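Local coordinates for SusD superfamily protein (Bacteroides vulgatus, PDB 3MYV) that probably binds polysaccharide at the bacterial outer membrane, at residues 65-70 / 432-436; 75-80 / 124-128; 268-272 / 309-315; 48-52 / 413-417. Where two conformers were deposited one is given. Residues are numbered along the deposited sequence.

In the fold
The four contacts join loops, helix ends and strands across the chain, two of them between regions some 360 residues apart. These two are interactions 1 and 4, whose segments alternate along the chain; interactions 2 and 3 are nested inside both loops. In space the contacts form two pairs. Interactions 1 and 2, with centres 12 Å apart, meet where L432 N lies 2.9 Å from C127 O and P435 packs on W76. Interactions 3 and 4, with centres 14 Å apart, meet where Y414 OH lies 3.1 Å from W310 N and selenomethionine M48 touches L269 and L312. The bound sodium ion lies about 11 Å from the side chain of L315 in interaction 3.

Interaction 1 (65-70 / 432-436); sequences HRPNSL and LPIPE
A tight turn docked on a proline-rich strip illustrates how two irregular segments can fit closely without forming a sheet. Residues 66-69 make a type I beta turn, with R66 N to S69 O at 3.1 Å and S69 N to R66 O at 2.9 Å. Opposite it, residues 432-435 are extended with polyproline II-like backbone angles (phi near -60 to -80°, psi 130 to 155°). P433, the most covered residue, points toward the turn: its CG lies 3.5 Å from R66 C, and its CB is 4.0 Å from P67 CG. L70, with chi1 near -92° and chi2 p, also faces the strip. Its CD1 is 4.0 Å from P433 CG and 3.9 Å from P435 CG, so it bridges both prolines, while its CD2 comes within 3.5 Å of P433 O. P67 supplies the direct polar link. E436 N donates to P67 O at 2.8 Å, and P435 CA makes a CH...O contact of 3.5 Å with that same P67 O. At one end L432 CD2 sits over the H65 ring, 3.5 Å from its centroid, while H65 ND1 donates to L70 O at 2.7 Å; at the other, a water joins N68 ND2 (3.1 Å) to E436 OE1 (2.7 Å). Such docking of a type I turn onto a Pro-Ile-Pro segment joins N-terminal and C-terminal loops of this SusD-family fold.

Interaction 2 (75-80 / 124-128); sequences LWGRPF and LTRCF. With EDO (1,2-ethanediol), chain I.
The last turn of helix 103-128 packs on L75 and W76 and on the first turn of helix 77-94, which follows them. W76 and L124 are closest in register, their CA atoms 6.8 Å apart. L124 (chi1 m, chi2 t) is the most covered residue: its CD2 reaches L75 O at 3.4 Å, its CG lies 3.9 Å from P79 CB, and its CD1 stands over the face of F80, 3.6 Å from the ring centroid in a CH-pi contact. T125 turns out of reach toward helix 160-177. R126 also leaves the interface, its NH2 donating to an ethanediol O2 at 3.1 Å and forming a salt bridge with D123. C127, with chi1 m, returns to the contact, and its SG is 4.4 Å from L75 CD1. F128, also chi1 m, ends the helix with its N bonded to L124 O at 2.9 Å. Its ring receives the edge of W76 (chi1 t) in a T-shaped pair, with centroids 5.1 Å apart and planes at 82°; W76 CE3 approaches F128 CZ to 3.7 Å. Cohesion is thus apolar and aromatic, as in the antiparallel helix pairs of TPR-like repeats, consistent with the TPR clan to which SusD proteins belong.

Interaction 3 (268-272 / 309-315); sequences LLNWY and VWWLYKL
Side chains and waters, rather than backbone pairing, join the loop 268-272 to segment 309-315. The end-to-end directions of 269-272 and 309-315 are 101° apart, with CA separations of 6.8 Å for L269-L312 and 6.7 Å for W271-W311. L269 (chi1 m, chi2 t) points toward segment 309-315, placing CD1 4.1 Å from L315 CD1 and 4.3 Å from L312 CD2; a water spans L269 O (2.8 Å) and L312 N (2.9 Å). N270 forms an Asx turn, its OD1 accepting from Y272 N at 2.9 Å. Its ND2 lies 3.6 Å from W311 CZ3 and gives to a water (3.1 Å) that donates to L315 O (2.6 Å). The receiving strand, 307-312, is one arm of a beta hairpin with 299-304, so the contact lays the loop after helix 265-268 across that hairpin. W271 sets its CB over W311, whose chi1 is p, 3.3 Å from the five-membered ring centroid. The two indoles are tilted 27° and slid apart, with five-membered centroids 5.1 Å apart, while W271 CZ3 reaches V309 CG2 at 3.9 Å. Y272 places CE2 3.8 Å from W311 CZ2, and one water lies 3.0 Å from Y272 OH and 2.9 Å from W311 NE1.

Interaction 4 (48-52 / 413-417); sequences MQSSE and GYHLP. With EDO (1,2-ethanediol), chain D.
A single glutamine can hold a loop by reading its main chain, and Q49 does so here. The CA atoms of Q49 and H415 are 7.0 Å apart, and those of S50 and L416 7.7 Å, too far for backbone pairing. With chi1 p and chi2 t, Q49 points toward the loop and carries most of the polar contact. Its NE2 donates to Y414 O at 2.9 Å and, within its own strand, to S50 O at 3.2 Å. A water extends this grip, donating to Q49 OE1 at 2.8 Å and accepting from Y414 N at 3.0 Å. Strand 48-50 forms a small antiparallel sheet with 277-279, and the loop 413-417 is tied to it through the Q49 side chain and Y414, whose hydroxyl bonds V279 O and also W310 N. Q49 OE1 lies over the face of the H415 ring, 3.8 Å from its ND1, which bonds Y61 OH, and 3.4 Å from Y414 CD1. Van der Waals contacts centre on L416 (chi1 m, chi2 t), which faces segment 48-52: its CD1 meets S50 CB at 4.2 Å and closely approaches the carbonyl S51 O, at 3.4 Å. Beyond the interface, E52 OE1 accepts a very short 2.5 Å bond from an ethanediol O2.

Interaction 1 (65-70 / 432-436)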
# COMPACT_ATOMS: atom_id res chain seq x y z
N HIS A 65 9.04 -17.91 -3.56
CA HIS A 65 7.64 -18.08 -3.95
C HIS A 65 7.54 -19.16 -5.03
O HIS A 65 8.35 -19.19 -5.95
CB HIS A 65 7.06 -16.79 -4.54
CG HIS A 65 7.33 -15.58 -3.72
ND1 HIS A 65 6.74 -15.38 -2.49
CD2 HIS A 65 8.09 -14.48 -3.96
CE1 HIS A 65 7.16 -14.23 -2.00
NE2 HIS A 65 7.98 -13.66 -2.87
N ARG A 66 6.53 -20.00 -4.94
CA ARG A 66 6.29 -20.97 -6.01
C ARG A 66 4.81 -21.27 -6.23
O ARG A 66 3.98 -20.99 -5.36
CB ARG A 66 7.09 -22.24 -5.76
CG ARG A 66 6.82 -22.88 -4.45
CD ARG A 66 7.79 -24.03 -4.19
NE ARG A 66 7.11 -25.07 -3.42
CZ ARG A 66 7.05 -25.12 -2.09
NH1 ARG A 66 7.65 -24.21 -1.34
NH2 ARG A 66 6.38 -26.11 -1.52
N PRO A 67 4.47 -21.79 -7.42
CA PRO A 67 3.05 -21.96 -7.73
C PRO A 67 2.26 -22.80 -6.72
O PRO A 67 1.10 -22.49 -6.45
CB PRO A 67 3.09 -22.62 -9.12
CG PRO A 67 4.32 -22.11 -9.71
CD PRO A 67 5.31 -22.03 -8.60
N ASN A 68 2.88 -23.83 -6.13
CA ASN A 68 2.19 -24.66 -5.12
C ASN A 68 2.31 -24.14 -3.69
O ASN A 68 1.75 -24.75 -2.77
CB ASN A 68 2.59 -26.15 -5.23
CG ASN A 68 4.02 -26.44 -4.77
OD1 ASN A 68 4.72 -25.58 -4.24
ND2 ASN A 68 4.43 -27.70 -4.94
N SER A 69 2.99 -23.01 -3.51
CA SER A 69 3.12 -22.38 -2.19
C SER A 69 3.59 -20.94 -2.42
O SER A 69 4.79 -20.66 -2.47
CB SER A 69 4.13 -23.16 -1.34
OG SER A 69 4.10 -22.75 0.02
N LEU A 70 2.63 -20.03 -2.58
CA LEU A 70 3.01 -18.64 -2.92
C LEU A 70 3.91 -18.03 -1.85
O LEU A 70 4.76 -17.23 -2.19
CB LEU A 70 1.82 -17.74 -3.22
CG LEU A 70 1.39 -17.64 -4.69
CD1 LEU A 70 1.06 -19.02 -5.33
CD2 LEU A 70 0.23 -16.67 -4.83
N LEU A 432 4.49 -12.36 -8.29
CA LEU A 432 4.18 -13.67 -7.70
C LEU A 432 3.70 -14.64 -8.76
O LEU A 432 3.19 -14.21 -9.82
CB LEU A 432 3.09 -13.54 -6.64
CG LEU A 432 3.47 -12.84 -5.35
CD1 LEU A 432 2.22 -12.54 -4.57
CD2 LEU A 432 4.49 -13.63 -4.48
N PRO A 433 3.87 -15.95 -8.50
CA PRO A 433 3.29 -16.89 -9.45
C PRO A 433 1.77 -17.05 -9.26
O PRO A 433 1.23 -16.84 -8.16
CB PRO A 433 4.02 -18.19 -9.12
CG PRO A 433 4.21 -18.09 -7.61
CD PRO A 433 4.52 -16.64 -7.37
N ILE A 434 1.09 -17.40 -10.35
CA ILE A 434 -0.30 -17.81 -10.32
C ILE A 434 -0.37 -19.13 -9.51
O ILE A 434 0.42 -20.05 -9.78
CB ILE A 434 -0.86 -18.02 -11.77
CG1 ILE A 434 -0.70 -16.77 -12.65
CG2 ILE A 434 -2.33 -18.48 -11.70
CD1 ILE A 434 -1.37 -15.50 -12.15
N PRO A 435 -1.27 -19.22 -8.52
CA PRO A 435 -1.38 -20.45 -7.72
C PRO A 435 -1.71 -21.65 -8.59
O PRO A 435 -2.57 -21.57 -9.47
CB PRO A 435 -2.54 -20.17 -6.76
CG PRO A 435 -2.60 -18.67 -6.69
CD PRO A 435 -2.16 -18.16 -8.01
N GLU A 436 -1.05 -22.76 -8.30
CA GLU A 436 -1.16 -23.98 -9.10
C GLU A 436 -2.62 -24.42 -9.26
O GLU A 436 -3.03 -24.87 -10.34
CB GLU A 436 -0.33 -25.09 -8.44
CG GLU A 436 -0.35 -26.42 -9.18
CD GLU A 436 0.51 -27.48 -8.50
OE1 GLU A 436 0.12 -27.99 -7.42
OE2 GLU A 436 1.57 -27.83 -9.06
O HOH W 1 2.33 -29.37 -6.55

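Interaction 2 (75-80 / 124-128)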
# COMPACT_ATOMS: atom_id res chain seq x y z
N LEU A 75 -2.34 -13.01 -0.60
CA LEU A 75 -2.36 -11.87 -1.53
C LEU A 75 -3.05 -12.22 -2.85
O LEU A 75 -3.40 -11.33 -3.61
CB LEU A 75 -0.95 -11.32 -1.75
CG LEU A 75 -0.34 -10.55 -0.55
CD1 LEU A 75 1.10 -9.96 -0.87
CD2 LEU A 75 -1.30 -9.47 -0.09
N TRP A 76 -3.29 -13.51 -3.10
CA TRP A 76 -4.20 -13.89 -4.20
C TRP A 76 -5.61 -14.08 -3.67
O TRP A 76 -6.54 -13.41 -4.11
CB TRP A 76 -3.77 -15.19 -4.87
CG TRP A 76 -4.71 -15.75 -5.93
CD1 TRP A 76 -5.79 -16.57 -5.72
CD2 TRP A 76 -4.61 -15.60 -7.36
NE1 TRP A 76 -6.38 -16.90 -6.91
CE2 TRP A 76 -5.67 -16.34 -7.93
CE3 TRP A 76 -3.76 -14.89 -8.20
CZ2 TRP A 76 -5.88 -16.42 -9.33
CZ3 TRP A 76 -3.95 -14.98 -9.59
CH2 TRP A 76 -5.01 -15.72 -10.14
N GLY A 77 -5.76 -15.06 -2.78
CA GLY A 77 -7.09 -15.46 -2.32
C GLY A 77 -7.95 -14.39 -1.67
O GLY A 77 -9.17 -14.32 -1.91
N ARG A 78 -7.37 -13.59 -0.80
CA ARG A 78 -8.17 -12.66 -0.02
C ARG A 78 -8.70 -11.49 -0.88
O ARG A 78 -9.89 -11.21 -0.83
CB ARG A 78 -7.44 -12.19 1.25
CG ARG A 78 -8.25 -11.27 2.15
CD ARG A 78 -9.60 -11.81 2.49
NE ARG A 78 -9.46 -13.10 3.11
CZ ARG A 78 -9.26 -13.33 4.41
NH1 ARG A 78 -9.26 -12.35 5.32
NH2 ARG A 78 -9.13 -14.57 4.82
N PRO A 79 -7.85 -10.85 -1.72
CA PRO A 79 -8.44 -9.81 -2.56
C PRO A 79 -9.50 -10.37 -3.53
O PRO A 79 -10.48 -9.71 -3.81
CB PRO A 79 -7.24 -9.27 -3.35
CG PRO A 79 -6.13 -9.42 -2.38
CD PRO A 79 -6.38 -10.75 -1.70
N PHE A 80 -9.32 -11.60 -4.01
CA PHE A 80 -10.33 -12.17 -4.91
C PHE A 80 -11.62 -12.45 -4.18
O PHE A 80 -12.68 -12.26 -4.75
CB PHE A 80 -9.85 -13.43 -5.63
CG PHE A 80 -9.14 -13.13 -6.89
CD1 PHE A 80 -9.77 -12.43 -7.91
CD2 PHE A 80 -7.82 -13.48 -7.05
CE1 PHE A 80 -9.11 -12.14 -9.09
CE2 PHE A 80 -7.16 -13.19 -8.23
CZ PHE A 80 -7.79 -12.53 -9.25
N LEU A 124 -3.87 -6.80 -6.72
CA LEU A 124 -3.66 -7.98 -7.58
C LEU A 124 -2.83 -7.67 -8.82
O LEU A 124 -2.00 -8.49 -9.23
CB LEU A 124 -4.98 -8.61 -8.02
CG LEU A 124 -5.75 -9.35 -6.91
CD1 LEU A 124 -7.24 -9.56 -7.29
CD2 LEU A 124 -5.06 -10.68 -6.54
N THR A 125 -3.04 -6.50 -9.39
CA THR A 125 -2.34 -6.10 -10.59
C THR A 125 -0.87 -5.83 -10.29
O THR A 125 0.02 -6.28 -11.03
CB THR A 125 -3.00 -4.88 -11.24
OG1 THR A 125 -4.41 -5.16 -11.47
CG2 THR A 125 -2.30 -4.52 -12.54
N ARG A 126 -0.59 -5.10 -9.22
CA ARG A 126 0.83 -4.85 -8.92
C ARG A 126 1.59 -6.04 -8.31
O ARG A 126 2.83 -6.05 -8.34
CB ARG A 126 1.04 -3.58 -8.10
CG ARG A 126 0.38 -3.57 -6.75
CD ARG A 126 0.64 -2.21 -6.13
NE ARG A 126 -0.14 -2.06 -4.92
CZ ARG A 126 0.06 -1.17 -3.96
NH1 ARG A 126 1.08 -0.35 -3.98
NH2 ARG A 126 -0.76 -1.14 -2.91
N CYS A 127 0.88 -7.01 -7.74
CA CYS A 127 1.49 -8.23 -7.25
C CYS A 127 1.67 -9.32 -8.33
O CYS A 127 2.64 -10.07 -8.27
CB CYS A 127 0.70 -8.78 -6.08
SG CYS A 127 0.77 -7.76 -4.63
N PHE A 128 0.74 -9.42 -9.29
CA PHE A 128 0.77 -10.52 -10.27
C PHE A 128 1.10 -10.16 -11.72
O PHE A 128 1.34 -11.05 -12.53
CB PHE A 128 -0.52 -11.35 -10.19
CG PHE A 128 -0.69 -12.03 -8.88
CD1 PHE A 128 -0.11 -13.28 -8.65
CD2 PHE A 128 -1.37 -11.42 -7.84
CE1 PHE A 128 -0.24 -13.91 -7.43
CE2 PHE A 128 -1.50 -12.05 -6.60
CZ PHE A 128 -0.93 -13.29 -6.39
C1 EDO I . 0.08 -0.26 1.06
O1 EDO I . 1.21 -0.08 0.20
C2 EDO I . -1.01 0.76 0.73
O2 EDO I . -1.86 0.32 -0.39

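Interaction 3 (268-272 / 309-315)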
# COMPACT_ATOMS: atom_id res chain seq x y z
N LEU A 268 4.73 -8.30 14.35
CA LEU A 268 5.79 -8.92 13.55
C LEU A 268 7.05 -8.07 13.47
O LEU A 268 8.16 -8.60 13.51
CB LEU A 268 5.29 -9.21 12.14
CG LEU A 268 4.12 -10.18 12.01
CD1 LEU A 268 3.72 -10.20 10.52
CD2 LEU A 268 4.50 -11.56 12.50
N LEU A 269 6.90 -6.75 13.31
CA LEU A 269 8.07 -5.86 13.17
C LEU A 269 8.76 -5.58 14.51
O LEU A 269 9.87 -5.08 14.55
CB LEU A 269 7.68 -4.53 12.53
CG LEU A 269 7.44 -4.48 11.02
CD1 LEU A 269 7.40 -3.04 10.57
CD2 LEU A 269 8.50 -5.24 10.24
N ASN A 270 8.05 -5.81 15.59
CA ASN A 270 8.56 -5.41 16.91
C ASN A 270 9.62 -6.38 17.43
O ASN A 270 9.42 -7.60 17.44
CB ASN A 270 7.39 -5.30 17.89
CG ASN A 270 7.73 -4.54 19.11
OD1 ASN A 270 8.42 -5.04 20.01
ND2 ASN A 270 7.19 -3.30 19.21
N TRP A 271 10.72 -5.82 17.92
CA TRP A 271 11.84 -6.60 18.43
C TRP A 271 11.39 -7.53 19.55
O TRP A 271 11.86 -8.67 19.66
CB TRP A 271 12.94 -5.65 18.95
CG TRP A 271 14.11 -6.33 19.56
CD1 TRP A 271 14.27 -6.70 20.86
CD2 TRP A 271 15.29 -6.77 18.87
NE1 TRP A 271 15.46 -7.34 21.03
CE2 TRP A 271 16.12 -7.38 19.83
CE3 TRP A 271 15.73 -6.69 17.54
CZ2 TRP A 271 17.36 -7.92 19.51
CZ3 TRP A 271 16.97 -7.22 17.21
CH2 TRP A 271 17.77 -7.83 18.19
N TYR A 272 10.47 -7.01 20.37
CA TYR A 272 9.94 -7.73 21.54
C TYR A 272 8.75 -8.64 21.22
O TYR A 272 8.25 -9.34 22.11
CB TYR A 272 9.56 -6.72 22.60
CG TYR A 272 10.76 -5.89 22.98
CD1 TYR A 272 11.74 -6.41 23.81
CD2 TYR A 272 10.95 -4.63 22.42
CE1 TYR A 272 12.90 -5.69 24.11
CE2 TYR A 272 12.09 -3.88 22.72
CZ TYR A 272 13.05 -4.41 23.56
OH TYR A 272 14.17 -3.67 23.83
N VAL A 309 22.11 -3.81 14.85
CA VAL A 309 21.03 -3.67 13.87
C VAL A 309 20.02 -2.65 14.40
O VAL A 309 20.06 -2.27 15.57
CB VAL A 309 20.30 -5.00 13.55
CG1 VAL A 309 21.32 -6.02 13.04
CG2 VAL A 309 19.50 -5.52 14.77
N TRP A 310 19.13 -2.22 13.51
CA TRP A 310 18.07 -1.30 13.89
C TRP A 310 16.73 -1.87 13.43
O TRP A 310 16.59 -2.34 12.28
CB TRP A 310 18.29 0.07 13.27
CG TRP A 310 19.48 0.82 13.81
CD1 TRP A 310 19.49 1.76 14.79
CD2 TRP A 310 20.84 0.69 13.37
NE1 TRP A 310 20.77 2.22 15.01
CE2 TRP A 310 21.61 1.58 14.14
CE3 TRP A 310 21.47 -0.10 12.40
CZ2 TRP A 310 22.98 1.71 13.98
CZ3 TRP A 310 22.84 0.02 12.24
CH2 TRP A 310 23.58 0.93 13.02
N TRP A 311 15.74 -1.81 14.32
CA TRP A 311 14.39 -2.23 13.99
C TRP A 311 13.51 -1.01 13.94
O TRP A 311 13.88 0.06 14.44
CB TRP A 311 13.86 -3.30 14.97
CG TRP A 311 13.69 -2.95 16.40
CD1 TRP A 311 14.67 -2.96 17.36
CD2 TRP A 311 12.47 -2.59 17.08
NE1 TRP A 311 14.13 -2.62 18.58
CE2 TRP A 311 12.78 -2.40 18.43
CE3 TRP A 311 11.14 -2.40 16.66
CZ2 TRP A 311 11.83 -1.99 19.38
CZ3 TRP A 311 10.20 -2.04 17.60
CH2 TRP A 311 10.54 -1.84 18.94
N LEU A 312 12.37 -1.16 13.29
CA LEU A 312 11.51 -0.04 12.99
C LEU A 312 10.38 -0.02 14.01
O LEU A 312 9.53 -0.91 14.03
CB LEU A 312 10.91 -0.13 11.59
CG LEU A 312 10.01 1.04 11.20
CD1 LEU A 312 10.81 2.34 11.14
CD2 LEU A 312 9.29 0.74 9.84
N TYR A 313 10.35 1.03 14.80
CA TYR A 313 9.34 1.20 15.79
C TYR A 313 8.35 2.29 15.34
O TYR A 313 8.18 3.35 15.96
CB TYR A 313 10.01 1.49 17.13
CG TYR A 313 9.09 1.41 18.31
CD1 TYR A 313 7.98 0.55 18.31
CD2 TYR A 313 9.35 2.15 19.45
CE1 TYR A 313 7.17 0.44 19.41
CE2 TYR A 313 8.50 2.06 20.58
CZ TYR A 313 7.43 1.21 20.53
OH TYR A 313 6.61 1.09 21.63
N LYS A 314 7.68 1.98 14.25
CA LYS A 314 6.68 2.85 13.67
C LYS A 314 5.27 2.48 14.15
O LYS A 314 4.40 3.34 14.15
CB LYS A 314 6.79 2.85 12.13
CG LYS A 314 5.74 3.66 11.44
CD LYS A 314 5.99 3.80 9.95
CE LYS A 314 6.70 5.05 9.57
NZ LYS A 314 6.90 5.29 8.06
N LEU A 315 5.04 1.24 14.57
CA LEU A 315 3.76 0.87 15.12
C LEU A 315 3.94 0.80 16.63
O LEU A 315 4.39 -0.22 17.20
CB LEU A 315 3.28 -0.46 14.50
CG LEU A 315 3.05 -0.35 12.97
CD1 LEU A 315 4.30 -0.81 12.12
CD2 LEU A 315 1.86 -1.16 12.54
O HOH W 2 11.38 -3.83 12.57
O HOH W 3 5.66 -2.44 16.69
O HOH W 4 7.11 -1.99 21.83
O HOH W 5 15.32 -2.57 21.23

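Interaction 4 (48-52 / 413-417)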
# COMPACT_ATOMS: atom_id res chain seq x y z
N MSE A 48 14.16 -2.32 4.26
CA MSE A 48 13.86 -3.30 5.30
C MSE A 48 14.28 -4.68 4.85
O MSE A 48 14.32 -4.95 3.65
CB MSE A 48 12.38 -3.32 5.63
CG MSE A 48 11.84 -2.00 6.15
SE MSE A 48 10.20 -2.11 7.18
CE MSE A 48 10.94 -2.72 8.85
N GLN A 49 14.63 -5.52 5.82
CA GLN A 49 15.02 -6.88 5.53
C GLN A 49 14.49 -7.82 6.60
O GLN A 49 14.12 -7.40 7.71
CB GLN A 49 16.56 -6.97 5.44
CG GLN A 49 17.26 -6.69 6.78
CD GLN A 49 18.69 -7.13 6.77
OE1 GLN A 49 19.57 -6.41 6.30
NE2 GLN A 49 18.94 -8.30 7.31
N SER A 50 14.46 -9.09 6.26
CA SER A 50 14.15 -10.14 7.21
C SER A 50 15.25 -10.35 8.26
O SER A 50 16.43 -10.09 8.04
CB SER A 50 13.95 -11.48 6.45
OG SER A 50 13.54 -12.51 7.31
N SER A 51 14.84 -10.84 9.43
CA SER A 51 15.76 -11.43 10.37
C SER A 51 15.91 -12.90 9.95
O SER A 51 15.43 -13.29 8.89
CB SER A 51 15.18 -11.36 11.77
OG SER A 51 13.98 -12.10 11.84
N GLU A 52 16.49 -13.72 10.83
CA GLU A 52 16.59 -15.17 10.59
C GLU A 52 15.25 -15.88 10.81
O GLU A 52 15.10 -17.03 10.45
CB GLU A 52 17.67 -15.81 11.46
CG GLU A 52 19.08 -15.27 11.21
CD GLU A 52 20.10 -15.79 12.22
OE1 GLU A 52 19.85 -16.83 12.87
OE2 GLU A 52 21.15 -15.14 12.37
N GLY A 413 25.97 -4.62 4.37
CA GLY A 413 25.33 -4.36 5.65
C GLY A 413 25.20 -5.62 6.47
O GLY A 413 26.17 -6.35 6.67
N TYR A 414 23.99 -5.89 6.94
CA TYR A 414 23.69 -7.13 7.61
C TYR A 414 22.60 -7.92 6.87
O TYR A 414 21.81 -8.66 7.46
CB TYR A 414 23.33 -6.87 9.08
CG TYR A 414 22.37 -5.74 9.41
CD1 TYR A 414 20.98 -5.92 9.35
CD2 TYR A 414 22.84 -4.50 9.87
CE1 TYR A 414 20.10 -4.90 9.68
CE2 TYR A 414 21.98 -3.48 10.23
CZ TYR A 414 20.60 -3.68 10.13
OH TYR A 414 19.75 -2.67 10.49
N HIS A 415 22.59 -7.79 5.55
CA HIS A 415 21.74 -8.64 4.72
C HIS A 415 22.05 -10.11 4.95
O HIS A 415 23.19 -10.50 5.25
CB HIS A 415 21.89 -8.28 3.24
CG HIS A 415 21.09 -7.08 2.83
ND1 HIS A 415 19.73 -7.14 2.60
CD2 HIS A 415 21.46 -5.80 2.58
CE1 HIS A 415 19.30 -5.94 2.25
NE2 HIS A 415 20.32 -5.11 2.24
N LEU A 416 21.02 -10.94 4.79
CA LEU A 416 21.18 -12.38 4.93
C LEU A 416 21.89 -13.02 3.75
O LEU A 416 21.87 -12.49 2.63
CB LEU A 416 19.82 -13.05 5.09
CG LEU A 416 18.89 -12.55 6.20
CD1 LEU A 416 17.66 -13.45 6.29
CD2 LEU A 416 19.63 -12.51 7.53
N PRO A 417 22.51 -14.18 3.99
CA PRO A 417 23.15 -14.86 2.85
C PRO A 417 22.14 -15.18 1.75
O PRO A 417 20.98 -15.45 2.02
CB PRO A 417 23.69 -16.17 3.46
CG PRO A 417 23.81 -15.91 4.93
CD PRO A 417 22.72 -14.89 5.26
C1 EDO D . 20.57 -14.68 15.84
O1 EDO D . 21.60 -14.55 16.80
C2 EDO D . 19.81 -15.94 16.22
O2 EDO D . 20.19 -16.96 15.30
O HOH W 6 21.53 -4.39 5.99